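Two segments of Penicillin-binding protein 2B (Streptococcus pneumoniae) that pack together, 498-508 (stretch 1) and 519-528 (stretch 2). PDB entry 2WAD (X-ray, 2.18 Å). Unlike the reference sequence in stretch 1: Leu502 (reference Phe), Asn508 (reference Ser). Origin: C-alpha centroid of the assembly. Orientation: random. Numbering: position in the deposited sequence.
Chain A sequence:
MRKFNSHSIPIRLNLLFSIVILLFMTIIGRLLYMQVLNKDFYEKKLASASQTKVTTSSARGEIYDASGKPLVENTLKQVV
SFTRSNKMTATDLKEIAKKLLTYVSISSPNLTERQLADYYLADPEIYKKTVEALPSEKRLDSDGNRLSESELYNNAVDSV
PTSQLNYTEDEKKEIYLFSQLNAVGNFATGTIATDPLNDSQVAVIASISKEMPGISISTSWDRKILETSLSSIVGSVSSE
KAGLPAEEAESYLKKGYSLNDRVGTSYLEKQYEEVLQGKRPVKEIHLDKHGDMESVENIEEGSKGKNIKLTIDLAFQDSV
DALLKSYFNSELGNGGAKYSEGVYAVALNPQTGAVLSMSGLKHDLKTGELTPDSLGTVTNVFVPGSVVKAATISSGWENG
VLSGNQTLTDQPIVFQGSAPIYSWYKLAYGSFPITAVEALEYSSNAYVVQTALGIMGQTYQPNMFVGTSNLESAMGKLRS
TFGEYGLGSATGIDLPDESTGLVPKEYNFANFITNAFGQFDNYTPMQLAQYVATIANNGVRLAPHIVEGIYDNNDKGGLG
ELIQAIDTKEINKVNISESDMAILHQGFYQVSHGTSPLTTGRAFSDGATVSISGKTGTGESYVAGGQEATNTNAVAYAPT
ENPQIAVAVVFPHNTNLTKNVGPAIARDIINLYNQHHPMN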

# COMPACT_ATOMS: atom_id res chain seq x y z
N GLU A 498 -3.46 -3.95 -3.48
CA GLU A 498 -3.06 -3.29 -4.71
C GLU A 498 -4.15 -3.55 -5.76
O GLU A 498 -4.79 -4.60 -5.76
CB GLU A 498 -1.74 -3.90 -5.21
CG GLU A 498 -1.83 -5.40 -5.43
CD GLU A 498 -0.55 -5.99 -5.99
OE1 GLU A 498 -0.18 -7.09 -5.55
OE2 GLU A 498 0.08 -5.35 -6.85
N SER A 499 -4.37 -2.61 -6.66
CA SER A 499 -5.11 -2.93 -7.88
C SER A 499 -4.34 -3.93 -8.74
O SER A 499 -3.13 -3.84 -8.86
CB SER A 499 -5.30 -1.66 -8.72
OG SER A 499 -5.98 -1.98 -9.92
N THR A 500 -5.04 -4.91 -9.32
CA THR A 500 -4.40 -5.82 -10.27
C THR A 500 -4.72 -5.49 -11.74
O THR A 500 -4.38 -6.25 -12.64
CB THR A 500 -4.69 -7.30 -10.00
OG1 THR A 500 -6.09 -7.54 -10.15
CG2 THR A 500 -4.25 -7.70 -8.60
N GLY A 501 -5.30 -4.32 -11.97
CA GLY A 501 -5.57 -3.83 -13.31
C GLY A 501 -7.04 -3.80 -13.70
O GLY A 501 -7.90 -4.25 -12.95
N LEU A 502 -7.34 -3.25 -14.87
CA LEU A 502 -8.70 -3.36 -15.40
C LEU A 502 -8.60 -4.33 -16.56
O LEU A 502 -8.03 -3.96 -17.60
CB LEU A 502 -9.23 -2.00 -15.90
CG LEU A 502 -10.75 -1.80 -16.02
CD1 LEU A 502 -11.11 -0.33 -16.22
CD2 LEU A 502 -11.36 -2.62 -17.14
N VAL A 503 -9.17 -5.53 -16.39
CA VAL A 503 -8.98 -6.65 -17.31
C VAL A 503 -10.36 -7.21 -17.62
O VAL A 503 -10.88 -8.07 -16.90
CB VAL A 503 -8.12 -7.77 -16.66
CG1 VAL A 503 -7.85 -8.92 -17.67
CG2 VAL A 503 -6.81 -7.20 -16.08
N PRO A 504 -10.97 -6.74 -18.71
CA PRO A 504 -12.35 -7.08 -19.00
C PRO A 504 -12.56 -8.56 -19.35
O PRO A 504 -11.86 -9.10 -20.23
CB PRO A 504 -12.73 -6.14 -20.14
CG PRO A 504 -11.64 -5.02 -20.12
CD PRO A 504 -10.43 -5.72 -19.62
N LYS A 505 -13.46 -9.19 -18.61
CA LYS A 505 -13.77 -10.61 -18.79
C LYS A 505 -14.63 -10.85 -20.02
O LYS A 505 -14.71 -11.96 -20.53
CB LYS A 505 -14.43 -11.18 -17.53
CG LYS A 505 -13.43 -11.37 -16.42
CD LYS A 505 -14.07 -11.89 -15.15
CE LYS A 505 -13.03 -11.95 -14.04
NZ LYS A 505 -12.60 -10.58 -13.57
N GLU A 506 -15.29 -9.79 -20.47
CA GLU A 506 -16.08 -9.82 -21.69
C GLU A 506 -15.27 -9.05 -22.74
O GLU A 506 -14.82 -7.93 -22.46
CB GLU A 506 -17.40 -9.08 -21.43
CG GLU A 506 -18.39 -9.03 -22.61
CD GLU A 506 -19.62 -8.18 -22.31
OE1 GLU A 506 -19.54 -7.27 -21.45
OE2 GLU A 506 -20.69 -8.41 -22.93
N TYR A 507 -15.13 -9.61 -23.95
CA TYR A 507 -14.31 -8.96 -24.98
C TYR A 507 -14.56 -9.62 -26.33
O TYR A 507 -14.98 -10.76 -26.37
CB TYR A 507 -12.81 -9.08 -24.66
CG TYR A 507 -12.44 -10.52 -24.41
CD1 TYR A 507 -12.53 -11.07 -23.13
CD2 TYR A 507 -12.05 -11.34 -25.45
CE1 TYR A 507 -12.22 -12.41 -22.90
CE2 TYR A 507 -11.75 -12.67 -25.24
CZ TYR A 507 -11.86 -13.20 -23.97
OH TYR A 507 -11.56 -14.53 -23.77
N ASN A 508 -14.25 -8.91 -27.42
CA ASN A 508 -14.32 -9.47 -28.76
C ASN A 508 -12.95 -9.54 -29.47
O ASN A 508 -11.92 -9.24 -28.89
CB ASN A 508 -15.27 -8.63 -29.62
CG ASN A 508 -14.82 -7.18 -29.75
OD1 ASN A 508 -13.63 -6.90 -29.79
ND2 ASN A 508 -15.77 -6.27 -29.79
N GLN A 519 -3.50 -1.55 -26.06
CA GLN A 519 -4.66 -0.67 -26.07
C GLN A 519 -5.91 -1.40 -25.62
O GLN A 519 -6.97 -1.20 -26.17
CB GLN A 519 -4.89 -0.04 -27.45
CG GLN A 519 -3.75 0.83 -28.00
CD GLN A 519 -3.56 2.13 -27.24
OE1 GLN A 519 -2.43 2.55 -26.98
NE2 GLN A 519 -4.66 2.79 -26.90
N PHE A 520 -5.84 -2.26 -24.60
CA PHE A 520 -7.09 -2.83 -24.08
C PHE A 520 -6.99 -2.94 -22.57
O PHE A 520 -7.49 -2.07 -21.86
CB PHE A 520 -7.51 -4.15 -24.78
CG PHE A 520 -8.88 -4.64 -24.40
CD1 PHE A 520 -10.00 -3.84 -24.60
CD2 PHE A 520 -9.06 -5.88 -23.80
CE1 PHE A 520 -11.27 -4.27 -24.22
CE2 PHE A 520 -10.34 -6.32 -23.43
CZ PHE A 520 -11.44 -5.50 -23.63
N ASP A 521 -6.30 -3.95 -22.03
CA ASP A 521 -6.24 -4.05 -20.57
C ASP A 521 -5.45 -2.83 -20.04
O ASP A 521 -4.48 -2.43 -20.69
CB ASP A 521 -5.52 -5.34 -20.17
CG ASP A 521 -6.32 -6.59 -20.50
OD1 ASP A 521 -7.52 -6.45 -20.80
OD2 ASP A 521 -5.77 -7.71 -20.47
N ASN A 522 -5.87 -2.28 -18.89
CA ASN A 522 -5.18 -1.22 -18.13
C ASN A 522 -4.38 -1.77 -16.94
O ASN A 522 -4.87 -2.64 -16.22
CB ASN A 522 -6.20 -0.24 -17.51
CG ASN A 522 -6.92 0.66 -18.53
OD1 ASN A 522 -7.10 1.86 -18.30
ND2 ASN A 522 -7.35 0.08 -19.64
N TYR A 523 -3.19 -1.22 -16.70
CA TYR A 523 -2.28 -1.69 -15.67
C TYR A 523 -1.85 -0.54 -14.76
O TYR A 523 -1.94 0.64 -15.16
CB TYR A 523 -1.04 -2.28 -16.35
CG TYR A 523 -1.31 -3.39 -17.35
CD1 TYR A 523 -2.17 -4.46 -17.05
CD2 TYR A 523 -0.73 -3.36 -18.59
CE1 TYR A 523 -2.41 -5.48 -17.96
CE2 TYR A 523 -0.98 -4.35 -19.52
CZ TYR A 523 -1.79 -5.42 -19.20
OH TYR A 523 -2.00 -6.38 -20.16
N THR A 524 -1.40 -0.86 -13.55
CA THR A 524 -0.87 0.14 -12.63
C THR A 524 0.61 0.45 -12.93
O THR A 524 1.30 -0.33 -13.59
CB THR A 524 -0.89 -0.35 -11.18
OG1 THR A 524 0.08 -1.39 -11.04
CG2 THR A 524 -2.26 -0.87 -10.76
N PRO A 525 1.13 1.58 -12.44
CA PRO A 525 2.54 1.89 -12.68
C PRO A 525 3.47 0.87 -12.00
O PRO A 525 4.54 0.59 -12.54
CB PRO A 525 2.70 3.32 -12.12
CG PRO A 525 1.31 3.93 -12.22
CD PRO A 525 0.33 2.76 -12.02
N MET A 526 3.08 0.31 -10.85
CA MET A 526 3.88 -0.72 -10.20
C MET A 526 4.00 -1.97 -11.06
O MET A 526 5.09 -2.54 -11.20
CB MET A 526 3.34 -1.01 -8.78
CG MET A 526 4.12 -2.02 -7.96
SD MET A 526 5.77 -1.40 -7.51
CE MET A 526 5.30 0.02 -6.52
N GLN A 527 2.90 -2.40 -11.67
CA GLN A 527 2.91 -3.55 -12.61
C GLN A 527 3.86 -3.29 -13.79
O GLN A 527 4.60 -4.20 -14.23
CB GLN A 527 1.49 -3.86 -13.12
CG GLN A 527 0.52 -4.47 -12.06
CD GLN A 527 -0.88 -4.67 -12.60
OE1 GLN A 527 -1.49 -3.74 -13.08
NE2 GLN A 527 -1.39 -5.90 -12.51
N LEU A 528 3.81 -2.07 -14.33
CA LEU A 528 4.68 -1.72 -15.48
C LEU A 528 6.15 -1.63 -15.08
O LEU A 528 7.01 -2.00 -15.87
CB LEU A 528 4.20 -0.44 -16.20
CG LEU A 528 2.84 -0.63 -16.90
CD1 LEU A 528 2.12 0.72 -17.11
CD2 LEU A 528 3.08 -1.27 -18.24
O HOH W 1 -0.46 -2.77 -8.75

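The two stretches are joined most firmly by a reciprocal backbone pair. Leu502 N donates to Asn522 O at 2.9 Å, with an N-H...O angle of 151°, and Asn522 N returns the bond to Leu502 O at 3.0 Å and 158°. Two bonds between the same two residues define an antiparallel, hydrogen-bonded bridge. It is a single bridge: the CA atoms of Leu502 and Asn522 lie 4.9 Å apart, and neither segment is otherwise a regular strand here. A longer contact supports the pairing, with Asp521 CA 3.5 Å from Leu502 O and an angle of 129° at the hydrogen, consistent with a CA-H...O interaction.

The third direct hydrogen bond comes from a side chain. Gln527 NE2 donates to Thr500 O at 3.0 Å and 154°. The other end of the same amide, Gln527 OE1, accepts from Thr524 N at 2.9 Å and 169°, so the group is fixed in its own stretch while it reaches across to the other. Thr524 in turn occupies the N-cap position, its OG1 accepting from Gln527 N at 3.1 Å and 167°. Backbone and side chain of these two residues thus form a reciprocal capping arrangement at the start of the helix. A glutamine suits this buried place because one amide supplies both a donor and an acceptor without bringing in a charge.

Water 1 adds an indirect link. It donates to Ser499 O at 2.9 Å and to Glu498 OE2 at 3.2 Å, and accepts from Thr524 OG1 at 2.7 Å. Close by, Thr524 turns its CB toward stretch 1, and its CG2 packs 3.7 Å from Ser499 CB. The Ser499 side chain also serves its own segment, where Gly501 N donates to Ser499 OG at 3.2 Å and 161°.

Gly501 sits where the backbones come very close: its CA is 3.2 Å from Asn522 O and 4.6 Å from Tyr523 CA. An ideal CB on Gly501 would point toward stretch 2 and fall 2.8 Å from Asn522 O, a clash. Its phi/psi of 110/174 would also jam that CB against the carbonyl oxygen of Thr500, which by itself calls for glycine.

Beyond the bridge, the side chains of Leu502 and Asn522 both leave sideways and meet at their CB atoms, 3.9 Å apart. Asp521 is buried, but its carboxylate oxygens have hydrogen-bonding partners elsewhere in the structure; against stretch 1 it makes close packing contacts, with OD1 3.2 Å from Pro504 CD and OD2 3.7 Å from Val503 CG1.

The apolar end of the contact centres on Phe520, which has the largest covered area of any residue here, 64 Å². With chi1 at t, its ring approaches Pro504, whose CG lies 3.5 Å from Phe520 CZ, and Tyr507, whose CB is 3.9 Å from Phe520 CE2. Both approaches are oblique to the ring. Altogether the contact buries 504 Å², summed over both sides.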